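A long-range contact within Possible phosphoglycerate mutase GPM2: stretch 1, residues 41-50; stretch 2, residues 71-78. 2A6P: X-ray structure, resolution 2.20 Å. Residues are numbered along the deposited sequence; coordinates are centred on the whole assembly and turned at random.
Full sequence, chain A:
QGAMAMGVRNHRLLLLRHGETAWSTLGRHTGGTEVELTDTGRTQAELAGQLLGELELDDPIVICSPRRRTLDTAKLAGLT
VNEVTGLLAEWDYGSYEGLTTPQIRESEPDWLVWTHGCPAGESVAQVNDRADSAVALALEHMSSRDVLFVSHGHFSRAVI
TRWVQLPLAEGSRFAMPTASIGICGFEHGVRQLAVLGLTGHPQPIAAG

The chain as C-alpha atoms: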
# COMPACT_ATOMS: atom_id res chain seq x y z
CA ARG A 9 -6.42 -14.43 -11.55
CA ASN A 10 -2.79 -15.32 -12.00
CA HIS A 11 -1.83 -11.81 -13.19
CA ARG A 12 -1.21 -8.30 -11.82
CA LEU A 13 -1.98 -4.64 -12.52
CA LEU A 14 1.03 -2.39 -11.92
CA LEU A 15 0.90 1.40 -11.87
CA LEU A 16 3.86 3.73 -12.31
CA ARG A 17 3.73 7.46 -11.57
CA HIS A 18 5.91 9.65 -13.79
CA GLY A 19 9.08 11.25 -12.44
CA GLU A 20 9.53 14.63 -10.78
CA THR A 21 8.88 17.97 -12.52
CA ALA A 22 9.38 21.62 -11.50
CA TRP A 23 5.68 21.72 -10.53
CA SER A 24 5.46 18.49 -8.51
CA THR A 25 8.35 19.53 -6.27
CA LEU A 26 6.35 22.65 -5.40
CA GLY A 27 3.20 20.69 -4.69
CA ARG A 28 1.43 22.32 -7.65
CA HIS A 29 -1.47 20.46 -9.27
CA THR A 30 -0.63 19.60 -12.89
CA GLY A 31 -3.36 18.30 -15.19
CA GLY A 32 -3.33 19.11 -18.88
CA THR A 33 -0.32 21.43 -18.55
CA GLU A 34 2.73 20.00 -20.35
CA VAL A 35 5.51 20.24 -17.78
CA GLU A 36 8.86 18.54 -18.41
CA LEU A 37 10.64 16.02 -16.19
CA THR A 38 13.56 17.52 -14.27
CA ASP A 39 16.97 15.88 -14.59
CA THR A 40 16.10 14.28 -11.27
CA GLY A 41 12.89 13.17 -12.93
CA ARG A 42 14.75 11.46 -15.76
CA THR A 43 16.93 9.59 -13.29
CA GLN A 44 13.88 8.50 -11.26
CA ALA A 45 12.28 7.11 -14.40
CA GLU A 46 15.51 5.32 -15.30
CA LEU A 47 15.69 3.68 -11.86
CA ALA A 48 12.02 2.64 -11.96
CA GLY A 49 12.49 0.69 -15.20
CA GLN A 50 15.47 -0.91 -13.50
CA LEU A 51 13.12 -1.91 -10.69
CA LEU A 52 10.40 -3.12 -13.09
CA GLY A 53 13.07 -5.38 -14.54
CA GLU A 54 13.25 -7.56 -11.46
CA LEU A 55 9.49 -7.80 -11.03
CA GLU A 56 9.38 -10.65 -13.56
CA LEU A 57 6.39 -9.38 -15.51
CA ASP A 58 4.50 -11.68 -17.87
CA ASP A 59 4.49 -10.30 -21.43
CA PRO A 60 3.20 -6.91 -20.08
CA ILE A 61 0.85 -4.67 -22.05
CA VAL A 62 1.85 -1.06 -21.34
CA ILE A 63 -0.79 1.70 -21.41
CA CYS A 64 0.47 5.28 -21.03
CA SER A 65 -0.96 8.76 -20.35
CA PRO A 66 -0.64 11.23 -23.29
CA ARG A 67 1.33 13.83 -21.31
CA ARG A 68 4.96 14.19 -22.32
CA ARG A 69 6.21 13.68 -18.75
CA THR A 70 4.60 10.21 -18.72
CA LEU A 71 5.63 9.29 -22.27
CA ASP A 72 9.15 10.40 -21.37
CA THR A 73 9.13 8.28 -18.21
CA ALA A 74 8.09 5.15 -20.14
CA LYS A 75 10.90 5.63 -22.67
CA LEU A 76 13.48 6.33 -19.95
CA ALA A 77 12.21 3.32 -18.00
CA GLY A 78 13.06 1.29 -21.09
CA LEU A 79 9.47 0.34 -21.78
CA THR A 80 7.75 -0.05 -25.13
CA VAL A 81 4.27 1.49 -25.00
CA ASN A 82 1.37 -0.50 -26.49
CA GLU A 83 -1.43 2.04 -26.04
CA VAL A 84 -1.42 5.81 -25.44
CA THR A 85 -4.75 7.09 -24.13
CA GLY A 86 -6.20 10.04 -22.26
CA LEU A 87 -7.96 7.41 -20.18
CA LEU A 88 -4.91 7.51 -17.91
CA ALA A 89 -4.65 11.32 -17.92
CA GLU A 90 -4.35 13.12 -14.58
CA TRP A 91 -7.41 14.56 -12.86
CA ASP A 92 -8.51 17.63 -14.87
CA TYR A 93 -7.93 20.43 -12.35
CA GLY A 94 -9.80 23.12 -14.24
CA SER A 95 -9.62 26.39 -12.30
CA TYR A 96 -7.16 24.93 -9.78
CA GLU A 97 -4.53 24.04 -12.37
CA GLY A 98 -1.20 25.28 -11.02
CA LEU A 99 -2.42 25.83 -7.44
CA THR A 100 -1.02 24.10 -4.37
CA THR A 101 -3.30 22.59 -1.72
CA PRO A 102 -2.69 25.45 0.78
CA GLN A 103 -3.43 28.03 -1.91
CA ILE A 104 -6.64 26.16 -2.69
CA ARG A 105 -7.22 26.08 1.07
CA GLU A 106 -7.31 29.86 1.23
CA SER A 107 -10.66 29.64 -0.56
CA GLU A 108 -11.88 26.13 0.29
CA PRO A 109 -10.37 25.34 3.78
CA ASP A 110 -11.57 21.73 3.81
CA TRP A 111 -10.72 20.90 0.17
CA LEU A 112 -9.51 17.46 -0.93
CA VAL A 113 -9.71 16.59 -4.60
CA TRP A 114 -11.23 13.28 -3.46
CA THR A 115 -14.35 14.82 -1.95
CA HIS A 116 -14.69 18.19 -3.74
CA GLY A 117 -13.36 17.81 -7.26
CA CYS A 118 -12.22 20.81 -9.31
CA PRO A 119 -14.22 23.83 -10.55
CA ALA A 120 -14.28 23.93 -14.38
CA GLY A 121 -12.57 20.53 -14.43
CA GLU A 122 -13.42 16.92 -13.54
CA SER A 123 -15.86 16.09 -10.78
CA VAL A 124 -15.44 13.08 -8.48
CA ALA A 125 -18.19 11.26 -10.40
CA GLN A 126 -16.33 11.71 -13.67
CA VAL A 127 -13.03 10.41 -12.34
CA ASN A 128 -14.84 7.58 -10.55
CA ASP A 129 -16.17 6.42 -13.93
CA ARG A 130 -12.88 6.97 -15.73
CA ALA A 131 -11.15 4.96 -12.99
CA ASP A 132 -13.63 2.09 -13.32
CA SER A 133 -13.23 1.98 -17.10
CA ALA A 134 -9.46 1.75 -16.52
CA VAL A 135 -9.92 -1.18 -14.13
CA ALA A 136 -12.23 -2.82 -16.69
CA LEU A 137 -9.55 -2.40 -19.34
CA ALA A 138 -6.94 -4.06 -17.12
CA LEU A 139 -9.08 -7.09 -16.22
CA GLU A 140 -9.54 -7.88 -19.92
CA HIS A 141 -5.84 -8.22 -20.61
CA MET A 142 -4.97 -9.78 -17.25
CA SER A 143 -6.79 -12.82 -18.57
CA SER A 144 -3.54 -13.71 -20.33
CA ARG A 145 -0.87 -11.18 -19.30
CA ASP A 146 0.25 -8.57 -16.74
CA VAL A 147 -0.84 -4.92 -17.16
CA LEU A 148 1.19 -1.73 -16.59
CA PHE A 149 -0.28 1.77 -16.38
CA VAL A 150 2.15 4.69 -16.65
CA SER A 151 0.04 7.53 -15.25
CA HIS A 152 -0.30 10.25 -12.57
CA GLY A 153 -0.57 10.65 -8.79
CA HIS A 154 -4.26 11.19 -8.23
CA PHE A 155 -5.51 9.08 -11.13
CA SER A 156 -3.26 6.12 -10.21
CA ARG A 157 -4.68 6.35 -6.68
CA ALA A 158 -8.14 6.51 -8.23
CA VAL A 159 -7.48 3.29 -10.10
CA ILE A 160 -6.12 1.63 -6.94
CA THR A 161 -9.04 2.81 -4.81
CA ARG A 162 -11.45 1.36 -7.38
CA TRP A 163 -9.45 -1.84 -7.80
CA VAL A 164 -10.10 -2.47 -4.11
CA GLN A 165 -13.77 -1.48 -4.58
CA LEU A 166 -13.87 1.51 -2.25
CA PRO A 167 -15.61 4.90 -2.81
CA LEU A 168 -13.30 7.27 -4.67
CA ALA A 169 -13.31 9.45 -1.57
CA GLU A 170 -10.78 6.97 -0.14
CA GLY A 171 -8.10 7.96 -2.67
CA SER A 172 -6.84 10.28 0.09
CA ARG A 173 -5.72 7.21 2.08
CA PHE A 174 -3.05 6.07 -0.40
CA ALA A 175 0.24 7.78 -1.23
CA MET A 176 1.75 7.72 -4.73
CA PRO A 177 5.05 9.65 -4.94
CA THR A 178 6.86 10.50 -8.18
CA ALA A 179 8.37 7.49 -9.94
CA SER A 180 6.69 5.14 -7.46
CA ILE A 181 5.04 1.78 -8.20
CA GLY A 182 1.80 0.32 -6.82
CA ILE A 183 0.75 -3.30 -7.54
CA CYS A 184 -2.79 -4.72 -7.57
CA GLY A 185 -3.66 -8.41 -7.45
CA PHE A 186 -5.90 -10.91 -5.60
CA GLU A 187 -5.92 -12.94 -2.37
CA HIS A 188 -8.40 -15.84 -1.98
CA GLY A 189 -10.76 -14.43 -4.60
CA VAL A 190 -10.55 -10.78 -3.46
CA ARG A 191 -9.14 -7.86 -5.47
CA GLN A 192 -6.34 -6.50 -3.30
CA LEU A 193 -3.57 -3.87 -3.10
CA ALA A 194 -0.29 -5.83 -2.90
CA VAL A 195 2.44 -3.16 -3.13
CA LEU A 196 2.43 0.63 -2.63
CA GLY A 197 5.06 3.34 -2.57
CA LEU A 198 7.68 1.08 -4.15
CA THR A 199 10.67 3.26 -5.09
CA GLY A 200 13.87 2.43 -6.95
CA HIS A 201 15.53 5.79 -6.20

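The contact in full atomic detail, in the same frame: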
# COMPACT_ATOMS: atom_id res chain seq x y z
N GLY A 41 14.02 13.94 -12.45
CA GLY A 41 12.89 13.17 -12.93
C GLY A 41 13.30 12.09 -13.91
O GLY A 41 12.77 10.99 -13.90
N ARG A 42 14.26 12.41 -14.78
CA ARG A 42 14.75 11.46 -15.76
C ARG A 42 15.44 10.30 -15.07
O ARG A 42 15.28 9.15 -15.48
CB ARG A 42 15.74 12.11 -16.72
CG ARG A 42 15.23 13.36 -17.41
CD ARG A 42 15.95 13.58 -18.73
NE ARG A 42 15.05 13.38 -19.86
CZ ARG A 42 15.40 12.81 -21.02
NH1 ARG A 42 16.65 12.39 -21.19
NH2 ARG A 42 14.52 12.67 -22.00
N THR A 43 16.21 10.61 -14.04
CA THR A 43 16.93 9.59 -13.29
C THR A 43 15.95 8.67 -12.56
O THR A 43 16.13 7.45 -12.54
CB THR A 43 17.89 10.22 -12.26
OG1 THR A 43 18.75 11.16 -12.92
CG2 THR A 43 18.74 9.15 -11.59
N GLN A 44 14.91 9.26 -11.97
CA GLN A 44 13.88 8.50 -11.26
C GLN A 44 13.27 7.48 -12.21
O GLN A 44 13.18 6.29 -11.89
CB GLN A 44 12.78 9.44 -10.75
CG GLN A 44 13.07 10.09 -9.41
CD GLN A 44 11.99 11.07 -8.99
OE1 GLN A 44 11.90 11.46 -7.82
NE2 GLN A 44 11.17 11.49 -9.94
N ALA A 45 12.87 7.96 -13.39
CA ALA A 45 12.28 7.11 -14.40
C ALA A 45 13.23 5.97 -14.77
O ALA A 45 12.81 4.81 -14.90
CB ALA A 45 11.97 7.93 -15.64
N GLU A 46 14.50 6.31 -14.95
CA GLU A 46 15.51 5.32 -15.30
C GLU A 46 15.61 4.23 -14.23
O GLU A 46 15.67 3.04 -14.56
CB GLU A 46 16.86 6.01 -15.51
CG GLU A 46 16.95 6.84 -16.80
CD GLU A 46 18.21 7.71 -16.88
OE1 GLU A 46 19.31 7.21 -16.57
OE2 GLU A 46 18.10 8.90 -17.27
N LEU A 47 15.60 4.63 -12.96
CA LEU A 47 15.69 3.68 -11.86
C LEU A 47 14.42 2.81 -11.74
O LEU A 47 14.50 1.63 -11.41
CB LEU A 47 15.94 4.42 -10.54
CG LEU A 47 17.32 5.10 -10.46
CD1 LEU A 47 17.41 5.98 -9.22
CD2 LEU A 47 18.40 4.03 -10.46
N ALA A 48 13.27 3.39 -12.02
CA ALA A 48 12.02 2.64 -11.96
C ALA A 48 12.03 1.47 -12.95
O ALA A 48 11.65 0.35 -12.60
CB ALA A 48 10.85 3.56 -12.24
N GLY A 49 12.45 1.73 -14.19
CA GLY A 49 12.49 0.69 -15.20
C GLY A 49 13.45 -0.41 -14.78
O GLY A 49 13.29 -1.57 -15.13
N GLN A 50 14.46 -0.01 -14.02
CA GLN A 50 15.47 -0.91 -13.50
C GLN A 50 14.74 -1.83 -12.52
O GLN A 50 14.93 -3.05 -12.52
CB GLN A 50 16.54 -0.11 -12.75
CG GLN A 50 17.95 -0.67 -12.84
CD GLN A 50 19.00 0.27 -12.24
OE1 GLN A 50 19.07 0.44 -11.01
NE2 GLN A 50 19.80 0.89 -13.10
N LEU A 71 5.07 9.97 -21.11
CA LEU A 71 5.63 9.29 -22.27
C LEU A 71 7.14 9.20 -22.07
O LEU A 71 7.77 8.16 -22.31
CB LEU A 71 5.32 10.06 -23.56
CG LEU A 71 3.86 9.98 -24.04
CD1 LEU A 71 3.64 10.96 -25.18
CD2 LEU A 71 3.55 8.54 -24.49
N ASP A 72 7.72 10.31 -21.62
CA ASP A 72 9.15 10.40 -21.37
C ASP A 72 9.58 9.35 -20.35
O ASP A 72 10.58 8.65 -20.54
CB ASP A 72 9.51 11.78 -20.82
CG ASP A 72 10.58 12.46 -21.63
OD1 ASP A 72 11.61 11.81 -21.92
OD2 ASP A 72 10.40 13.65 -21.97
N THR A 73 8.82 9.25 -19.26
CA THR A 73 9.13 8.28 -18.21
C THR A 73 9.17 6.85 -18.77
O THR A 73 10.11 6.09 -18.49
CB THR A 73 8.10 8.36 -17.07
OG1 THR A 73 8.12 9.66 -16.49
CG2 THR A 73 8.41 7.32 -16.00
N ALA A 74 8.16 6.49 -19.56
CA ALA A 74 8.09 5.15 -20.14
C ALA A 74 9.33 4.84 -20.97
O ALA A 74 9.92 3.77 -20.85
CB ALA A 74 6.84 5.01 -21.01
N LYS A 75 9.72 5.79 -21.82
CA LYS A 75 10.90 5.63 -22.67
C LYS A 75 12.16 5.47 -21.81
O LYS A 75 12.96 4.55 -22.03
CB LYS A 75 11.06 6.85 -23.58
CG LYS A 75 12.22 6.76 -24.56
CD LYS A 75 12.27 8.01 -25.43
CE LYS A 75 13.37 7.92 -26.46
NZ LYS A 75 13.38 9.11 -27.36
N LEU A 76 12.33 6.36 -20.84
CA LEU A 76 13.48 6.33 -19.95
C LEU A 76 13.49 5.06 -19.10
O LEU A 76 14.55 4.57 -18.73
CB LEU A 76 13.48 7.55 -19.04
CG LEU A 76 13.69 8.86 -19.81
CD1 LEU A 76 13.48 10.06 -18.91
CD2 LEU A 76 15.08 8.86 -20.39
N ALA A 77 12.31 4.54 -18.80
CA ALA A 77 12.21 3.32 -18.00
C ALA A 77 12.53 2.12 -18.87
O ALA A 77 12.55 0.99 -18.39
CB ALA A 77 10.81 3.20 -17.43
N GLY A 78 12.75 2.37 -20.16
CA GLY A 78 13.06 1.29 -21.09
C GLY A 78 11.86 0.45 -21.48
O GLY A 78 11.99 -0.72 -21.82

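Residues 41-50 lie within a longer helix, and residues 71-76 form the end of a second one. The two axes run in the same general direction, with an angle of 50° between them, and approach to 8.0 Å. Along this approach the CA atoms of Ala 45 and Thr 73 are 5.1 Å apart, and those of Gly 49 and Ala 77 only 3.9 Å. The second helix closes in a Schellman motif, in which Gly 78 adopts a positive phi of 76°, a conformation that favours glycine; Gly 78 N donates to Lys 75 O at 2.9 Å.

Where the backbones come closest, they touch directly. Gly 49 CA makes a CA-H...O contact with Ala 77 O at 3.2 Å, and Ala 77 CA makes another with Ala 45 O at 3.5 Å. Glycine is well suited to this site, since a CB built on Gly 49 would lie 1.9 Å from Ala 77 O, a clash.

One turn earlier, the methyl of Ala 45 points toward the second helix and packs against two residues, Ala 45 CB lying 3.6 Å from Thr 73 CG2 and 3.7 Å from Leu 76 CB. Leu 76, in the mt rotamer, gives up more surface to the contact than any other residue. Leu 76 CD1 reaches Arg 42 CA at 3.7 Å, and the same methyl lies over one face of the Arg 42 guanidinium. Glu 46 directs its CB away, yet Glu 46 CA sits 3.6 Å from Leu 76 O.

One salt bridge, which holds the sole conventional hydrogen bond between the stretches, joins the side chains. The Arg 42 side chain starts sideways, but its end approaches the second helix, placing Arg 42 NH2 3.0 Å from Asp 72 OD1. The hydrogen bond within this ion pair is weak, its angle at the hydrogen being 129°.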